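Local structure of nitric oxide dioxygenase (Rhodothermus marinus DSM 4252, 6WK3) at residues A92-Y95 / P96-W99; R34-F37 / E38-E42. The protein probably acts as a heme-dependent nitric oxide dioxygenase of the globin family and, in this engineered form, serves as a carbene transferase. The protein carries 1 engineered substitution. All coordinates share one frame; numbering follows the deposited sequence.

Interaction 1 of 2, residues A92-Y95 / P96-W99; sequences AVHY and PLVW. With HEM (protoporphyrin IX containing Fe), chain E.
Ala92 O and Val93 O both face CD of Pro96, in the first turn of globin helix 94-110, which runs past one edge of the heme. Val93 O is the nearer, 3.3 Å from that Pro96 carbon; a proline is tolerated here, since a nitrogen in the first turn of a helix has no preceding helical carbonyl to donate to. His94 O next draws two amides: Val98 N at 3.2 Å in an i to i+4 bond with an N-H...O angle of 155°, and Leu97 N in a weak, bent one. The His94 imidazole presents an edge, near the ring plane, to Leu97, with CD2 4.0 Å from Leu97 CD1, while its ND1 pairs with Gln91 N and its CB lies 3.6 Å from heme CAC. Tyr95 follows, with CG anti to its carbonyl carbon (chi1 -76°), which carries the ring against the porphyrin edge: heme methyl CMC sits over one face of the phenol ring, displaced toward that ring's own rim, and CE1 comes 3.6 Å from the meso carbon CHC. Beyond the ring, Tyr95 OH is hydrogen-bonded to Glu137 and weakly to His85 ND1, the axial histidine, as in the tyrosine-glutamate-histidine network of flavohemoglobins. A phenylalanine in its place could still pack against CMC but would probably leave Glu137 and the proximal imidazole without their shared hydroxyl partner, and His85 less firmly fixed in rotation. Tyr95 O takes Trp99 N at 3.1 Å, the donor tilted 22° from the carbonyl plane, and also meets Tyr126 OH, so two groups satisfy it. One turn on from His94, Val98 returns to the heme: its CG2, beside the backbone N, reaches methyl CMC at 3.5 Å.

Interaction 2 of 2, residues R34-F37 / E38-E42; sequences RLLF and ERYPE
Arg39 N donates to Leu35 O at 2.9 Å, the shortest of three successive i to i+4 bonds that finish helix 18-39 in this globin fold. The other two run from Glu38 N to Arg34 O and from Tyr40 N to Leu36 O, each 3.1 Å. Tyr40 is the first residue to leave helical backbone angles, so its amide makes the last of these bonds, while Phe37 O, a residue further on, accepts Arg44 NE from the following loop. Above this backbone, Arg39 runs out extended beside Leu35, the two pointing the same way. Leu35 CD1 lies over one face of the guanidinium, 3.9 Å from Arg39 NH2, with Leu35 CB toward the rim of the same group. The charged end continues past it to helix 94-110, where NH1 forms salt bridges with Asp104 OD2 and Glu100 OE1. Glu38 has its CG between backbone N and carbonyl carbon (chi1 76°), which folds the side chain back over the preceding turn: CG is 3.5 Å from Arg34 O, and OE2 passes 4.0 Å from Leu35 CD2. On another side of the helix Leu36, with CG anti to its backbone N (chi1 -176°), crosses Tyr40 at about a right angle, CD1 meeting Tyr40 CD2 at 4.2 Å. Tyr40 OH is hydrogen-bonded to Glu100 OE2. The helix end thus gives one arginine a hydrocarbon flank, while its guanidinium is shared between Asp104 and Glu100; Glu100, which also holds the Tyr40 hydroxyl, probably helps fix both groups.

Each contact is local to one unbroken run of chain, so neither closes a long loop; they follow in series, without nesting or crossing. Interaction 2 comes first, at the C-terminal end of helix 18-39 and the turn leaving it. The chain then passes through helices 50-66 and 75-88, the latter carrying the axial His85, before interaction 1 opens helix 94-110. There the two meet, their centres about 12 Å apart: Val98 CG2 packs on Leu36 CD1 at 3.9 Å, and Leu97 CB on Tyr40 CE2 at the same distance. Together they join the end of one globin helix to the start of another beside the heme.

Interaction 1 of 2, residues A92-Y95 / P96-W99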
loop_
_atom_site.group_PDB
_atom_site.type_symbol
_atom_site.label_atom_id
_atom_site.label_comp_id
_atom_site.label_asym_id
_atom_site.label_seq_id
_atom_site.Cartn_x
_atom_site.Cartn_y
_atom_site.Cartn_z
ATOM N N ALA A 92 -11.130 -11.557 -4.783
ATOM C CA ALA A 92 -10.780 -12.815 -5.432
ATOM C C ALA A 92 -11.402 -12.921 -6.817
ATOM O O ALA A 92 -10.782 -13.456 -7.746
ATOM C CB ALA A 92 -11.214 -13.991 -4.559
ATOM N N VAL A 93 -12.623 -12.408 -6.983
ATOM C CA VAL A 93 -13.317 -12.538 -8.263
ATOM C C VAL A 93 -12.811 -11.570 -9.319
ATOM O O VAL A 93 -13.205 -11.685 -10.487
ATOM C CB VAL A 93 -14.832 -12.354 -8.073
ATOM C CG1 VAL A 93 -15.440 -13.625 -7.490
ATOM C CG2 VAL A 93 -15.115 -11.152 -7.181
ATOM N N HIS A 94 -11.949 -10.621 -8.951
ATOM C CA HIS A 94 -11.360 -9.734 -9.948
ATOM C C HIS A 94 -10.299 -10.444 -10.780
ATOM O O HIS A 94 -10.079 -10.078 -11.941
ATOM C CB HIS A 94 -10.751 -8.507 -9.270
ATOM C CG HIS A 94 -11.761 -7.571 -8.684
ATOM N ND1 HIS A 94 -11.632 -7.035 -7.421
ATOM C CD2 HIS A 94 -12.914 -7.072 -9.189
ATOM C CE1 HIS A 94 -12.661 -6.243 -7.174
ATOM N NE2 HIS A 94 -13.453 -6.250 -8.230
ATOM N N TYR A 95 -9.633 -11.448 -10.209
ATOM C CA TYR A 95 -8.502 -12.071 -10.892
ATOM C C TYR A 95 -8.855 -12.686 -12.242
ATOM O O TYR A 95 -8.044 -12.546 -13.174
ATOM C CB TYR A 95 -7.849 -13.103 -9.963
ATOM C CG TYR A 95 -7.008 -12.438 -8.905
ATOM C CD1 TYR A 95 -5.694 -12.079 -9.166
ATOM C CD2 TYR A 95 -7.542 -12.119 -7.662
ATOM C CE1 TYR A 95 -4.925 -11.446 -8.212
ATOM C CE2 TYR A 95 -6.779 -11.488 -6.699
ATOM C CZ TYR A 95 -5.468 -11.158 -6.981
ATOM O OH TYR A 95 -4.696 -10.527 -6.037
ATOM N N PRO A 96 -9.996 -13.360 -12.431
ATOM C CA PRO A 96 -10.342 -13.787 -13.797
ATOM C C PRO A 96 -10.483 -12.628 -14.769
ATOM O O PRO A 96 -10.133 -12.777 -15.947
ATOM C CB PRO A 96 -11.669 -14.533 -13.604
ATOM C CG PRO A 96 -11.626 -15.011 -12.206
ATOM C CD PRO A 96 -10.927 -13.925 -11.438
ATOM N N LEU A 97 -10.963 -11.469 -14.309
ATOM C CA LEU A 97 -11.143 -10.334 -15.211
ATOM C C LEU A 97 -9.806 -9.802 -15.704
ATOM O O LEU A 97 -9.660 -9.483 -16.891
ATOM C CB LEU A 97 -11.923 -9.215 -14.519
ATOM C CG LEU A 97 -13.037 -9.621 -13.561
ATOM C CD1 LEU A 97 -13.650 -8.383 -12.919
ATOM C CD2 LEU A 97 -14.086 -10.440 -14.294
ATOM N N VAL A 98 -8.824 -9.690 -14.809
ATOM C CA VAL A 98 -7.529 -9.155 -15.210
ATOM C C VAL A 98 -6.789 -10.146 -16.099
ATOM O O VAL A 98 -6.037 -9.741 -16.994
ATOM C CB VAL A 98 -6.709 -8.760 -13.968
ATOM C CG1 VAL A 98 -5.251 -8.504 -14.331
ATOM C CG2 VAL A 98 -7.316 -7.529 -13.332
ATOM N N TRP A 99 -7.001 -11.449 -15.905
ATOM C CA TRP A 99 -6.404 -12.404 -16.834
ATOM C C TRP A 99 -7.009 -12.256 -18.221
ATOM O O TRP A 99 -6.292 -12.266 -19.228
ATOM C CB TRP A 99 -6.571 -13.846 -16.357
ATOM C CG TRP A 99 -6.351 -14.764 -17.514
ATOM C CD1 TRP A 99 -7.268 -15.590 -18.100
ATOM C CD2 TRP A 99 -5.144 -14.898 -18.276
ATOM N NE1 TRP A 99 -6.700 -16.243 -19.165
ATOM C CE2 TRP A 99 -5.398 -15.835 -19.296
ATOM C CE3 TRP A 99 -3.874 -14.318 -18.192
ATOM C CZ2 TRP A 99 -4.428 -16.205 -20.224
ATOM C CZ3 TRP A 99 -2.912 -14.694 -19.109
ATOM C CH2 TRP A 99 -3.194 -15.626 -20.113
HETATM C CHA HEM E . -1.171 -2.849 -7.726
HETATM C CHB HEM E . 0.544 -6.803 -9.983
HETATM C CHC HEM E . -3.983 -8.517 -9.996
HETATM C CHD HEM E . -5.631 -4.010 -9.228
HETATM C C1A HEM E . -0.306 -3.780 -8.269
HETATM C C2A HEM E . 1.139 -3.711 -8.275
HETATM C C3A HEM E . 1.611 -4.793 -8.899
HETATM C C4A HEM E . 0.486 -5.601 -9.312
HETATM C CMA HEM E . 3.096 -5.128 -9.140
HETATM C CAA HEM E . 1.989 -2.582 -7.665
HETATM C CBA HEM E . 2.290 -2.944 -6.215
HETATM C CGA HEM E . 3.277 -1.961 -5.645
HETATM O O1A HEM E . 2.842 -0.985 -4.988
HETATM O O2A HEM E . 4.504 -2.151 -5.846
HETATM C C1B HEM E . -0.526 -7.658 -10.142
HETATM C C2B HEM E . -0.484 -9.025 -10.621
HETATM C C3B HEM E . -1.745 -9.495 -10.635
HETATM C C4B HEM E . -2.616 -8.442 -10.150
HETATM C CMB HEM E . 0.815 -9.741 -11.048
HETATM C CAB HEM E . -2.269 -10.896 -11.034
HETATM C CBB HEM E . -1.506 -11.990 -11.060
HETATM C C1C HEM E . -4.840 -7.448 -9.823
HETATM C C2C HEM E . -6.283 -7.503 -9.843
HETATM C C3C HEM E . -6.754 -6.268 -9.651
HETATM C C4C HEM E . -5.623 -5.370 -9.471
HETATM C CMC HEM E . -7.129 -8.773 -10.072
HETATM C CAC HEM E . -8.260 -5.930 -9.610
HETATM C CBC HEM E . -8.697 -4.721 -9.957
HETATM C C1D HEM E . -4.602 -3.310 -8.627
HETATM C C2D HEM E . -4.667 -2.054 -7.902
HETATM C C3D HEM E . -3.422 -1.742 -7.497
HETATM C C4D HEM E . -2.532 -2.786 -7.940
HETATM C CMD HEM E . -5.955 -1.236 -7.663
HETATM C CAD HEM E . -2.944 -0.510 -6.697
HETATM C CBD HEM E . -3.361 -0.638 -5.237
HETATM C CGD HEM E . -2.537 0.277 -4.364
HETATM O O1D HEM E . -1.385 0.618 -4.747
HETATM O O2D HEM E . -3.036 0.650 -3.269
HETATM N NA HEM E . -0.666 -4.947 -8.911
HETATM N NB HEM E . -1.839 -7.343 -9.864
HETATM N NC HEM E . -4.480 -6.134 -9.595
HETATM N ND HEM E . -3.285 -3.714 -8.624
HETATM FE FE HEM E . -2.573 -5.490 -9.354
#

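Interaction 2 of 2, residues R34-F37 / E38-E42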
loop_
_atom_site.group_PDB
_atom_site.type_symbol
_atom_site.label_atom_id
_atom_site.label_comp_id
_atom_site.label_asym_id
_atom_site.label_seq_id
_atom_site.Cartn_x
_atom_site.Cartn_y
_atom_site.Cartn_z
ATOM N N ARG A 34 -6.333 -0.563 -20.034
ATOM C CA ARG A 34 -7.380 0.083 -20.826
ATOM C C ARG A 34 -8.518 -0.880 -21.124
ATOM O O ARG A 34 -9.692 -0.497 -21.067
ATOM C CB ARG A 34 -6.800 0.649 -22.121
ATOM C CG ARG A 34 -5.849 1.801 -21.863
ATOM C CD ARG A 34 -5.217 2.344 -23.128
ATOM N NE ARG A 34 -4.168 3.296 -22.780
ATOM C CZ ARG A 34 -2.891 3.178 -23.127
ATOM N NH1 ARG A 34 -2.486 2.150 -23.867
ATOM N NH2 ARG A 34 -2.021 4.102 -22.744
ATOM N N LEU A 35 -8.193 -2.134 -21.433
ATOM C CA LEU A 35 -9.233 -3.138 -21.619
ATOM C C LEU A 35 -10.014 -3.361 -20.330
ATOM O O LEU A 35 -11.227 -3.586 -20.364
ATOM C CB LEU A 35 -8.613 -4.444 -22.110
ATOM C CG LEU A 35 -7.903 -4.362 -23.462
ATOM C CD1 LEU A 35 -7.330 -5.722 -23.847
ATOM C CD2 LEU A 35 -8.847 -3.854 -24.533
ATOM N N LEU A 36 -9.337 -3.296 -19.182
ATOM C CA LEU A 36 -10.031 -3.439 -17.907
ATOM C C LEU A 36 -10.897 -2.218 -17.614
ATOM O O LEU A 36 -12.015 -2.349 -17.100
ATOM C CB LEU A 36 -9.013 -3.673 -16.786
ATOM C CG LEU A 36 -9.521 -3.944 -15.369
ATOM C CD1 LEU A 36 -9.985 -5.378 -15.223
ATOM C CD2 LEU A 36 -8.442 -3.619 -14.341
ATOM N N PHE A 37 -10.393 -1.022 -17.940
ATOM C CA PHE A 37 -11.163 0.207 -17.761
ATOM C C PHE A 37 -12.482 0.148 -18.525
ATOM O O PHE A 37 -13.531 0.541 -18.001
ATOM C CB PHE A 37 -10.319 1.403 -18.219
ATOM C CG PHE A 37 -10.887 2.757 -17.850
ATOM C CD1 PHE A 37 -11.976 3.290 -18.528
ATOM C CD2 PHE A 37 -10.297 3.520 -16.850
ATOM C CE1 PHE A 37 -12.485 4.543 -18.196
ATOM C CE2 PHE A 37 -10.796 4.778 -16.518
ATOM C CZ PHE A 37 -11.892 5.287 -17.190
ATOM N N GLU A 38 -12.457 -0.356 -19.759
ATOM C CA GLU A 38 -13.641 -0.313 -20.605
ATOM C C GLU A 38 -14.530 -1.546 -20.489
ATOM O O GLU A 38 -15.721 -1.459 -20.800
ATOM C CB GLU A 38 -13.234 -0.095 -22.067
ATOM C CG GLU A 38 -12.680 -1.305 -22.776
ATOM C CD GLU A 38 -11.996 -0.949 -24.092
ATOM O OE1 GLU A 38 -11.296 0.089 -24.145
ATOM O OE2 GLU A 38 -12.154 -1.712 -25.071
ATOM N N ARG A 39 -14.006 -2.683 -20.039
ATOM C CA ARG A 39 -14.852 -3.867 -19.940
ATOM C C ARG A 39 -15.487 -4.035 -18.568
ATOM O O ARG A 39 -16.576 -4.616 -18.468
ATOM C CB ARG A 39 -14.053 -5.120 -20.290
ATOM C CG ARG A 39 -13.650 -5.195 -21.745
ATOM C CD ARG A 39 -12.800 -6.422 -22.008
ATOM N NE ARG A 39 -12.123 -6.344 -23.297
ATOM C CZ ARG A 39 -11.388 -7.322 -23.813
ATOM N NH1 ARG A 39 -11.231 -8.460 -23.148
ATOM N NH2 ARG A 39 -10.811 -7.162 -24.994
ATOM N N TYR A 40 -14.845 -3.540 -17.514
ATOM C CA TYR A 40 -15.335 -3.695 -16.144
ATOM C C TYR A 40 -15.187 -2.370 -15.420
ATOM O O TYR A 40 -14.249 -2.166 -14.638
ATOM C CB TYR A 40 -14.594 -4.821 -15.423
ATOM C CG TYR A 40 -14.652 -6.110 -16.198
ATOM C CD1 TYR A 40 -15.796 -6.894 -16.183
ATOM C CD2 TYR A 40 -13.579 -6.526 -16.976
ATOM C CE1 TYR A 40 -15.864 -8.069 -16.902
ATOM C CE2 TYR A 40 -13.640 -7.695 -17.703
ATOM C CZ TYR A 40 -14.784 -8.463 -17.661
ATOM O OH TYR A 40 -14.849 -9.634 -18.377
ATOM N N PRO A 41 -16.111 -1.436 -15.657
ATOM C CA PRO A 41 -15.980 -0.097 -15.061
ATOM C C PRO A 41 -16.023 -0.084 -13.544
ATOM O O PRO A 41 -15.529 0.875 -12.939
ATOM C CB PRO A 41 -17.171 0.668 -15.659
ATOM C CG PRO A 41 -17.512 -0.073 -16.910
ATOM C CD PRO A 41 -17.235 -1.513 -16.605
ATOM N N GLU A 42 -16.598 -1.106 -12.907
ATOM C CA GLU A 42 -16.598 -1.147 -11.448
ATOM C C GLU A 42 -15.182 -1.113 -10.883
ATOM O O GLU A 42 -14.973 -0.611 -9.772
ATOM C CB GLU A 42 -17.334 -2.394 -10.958
#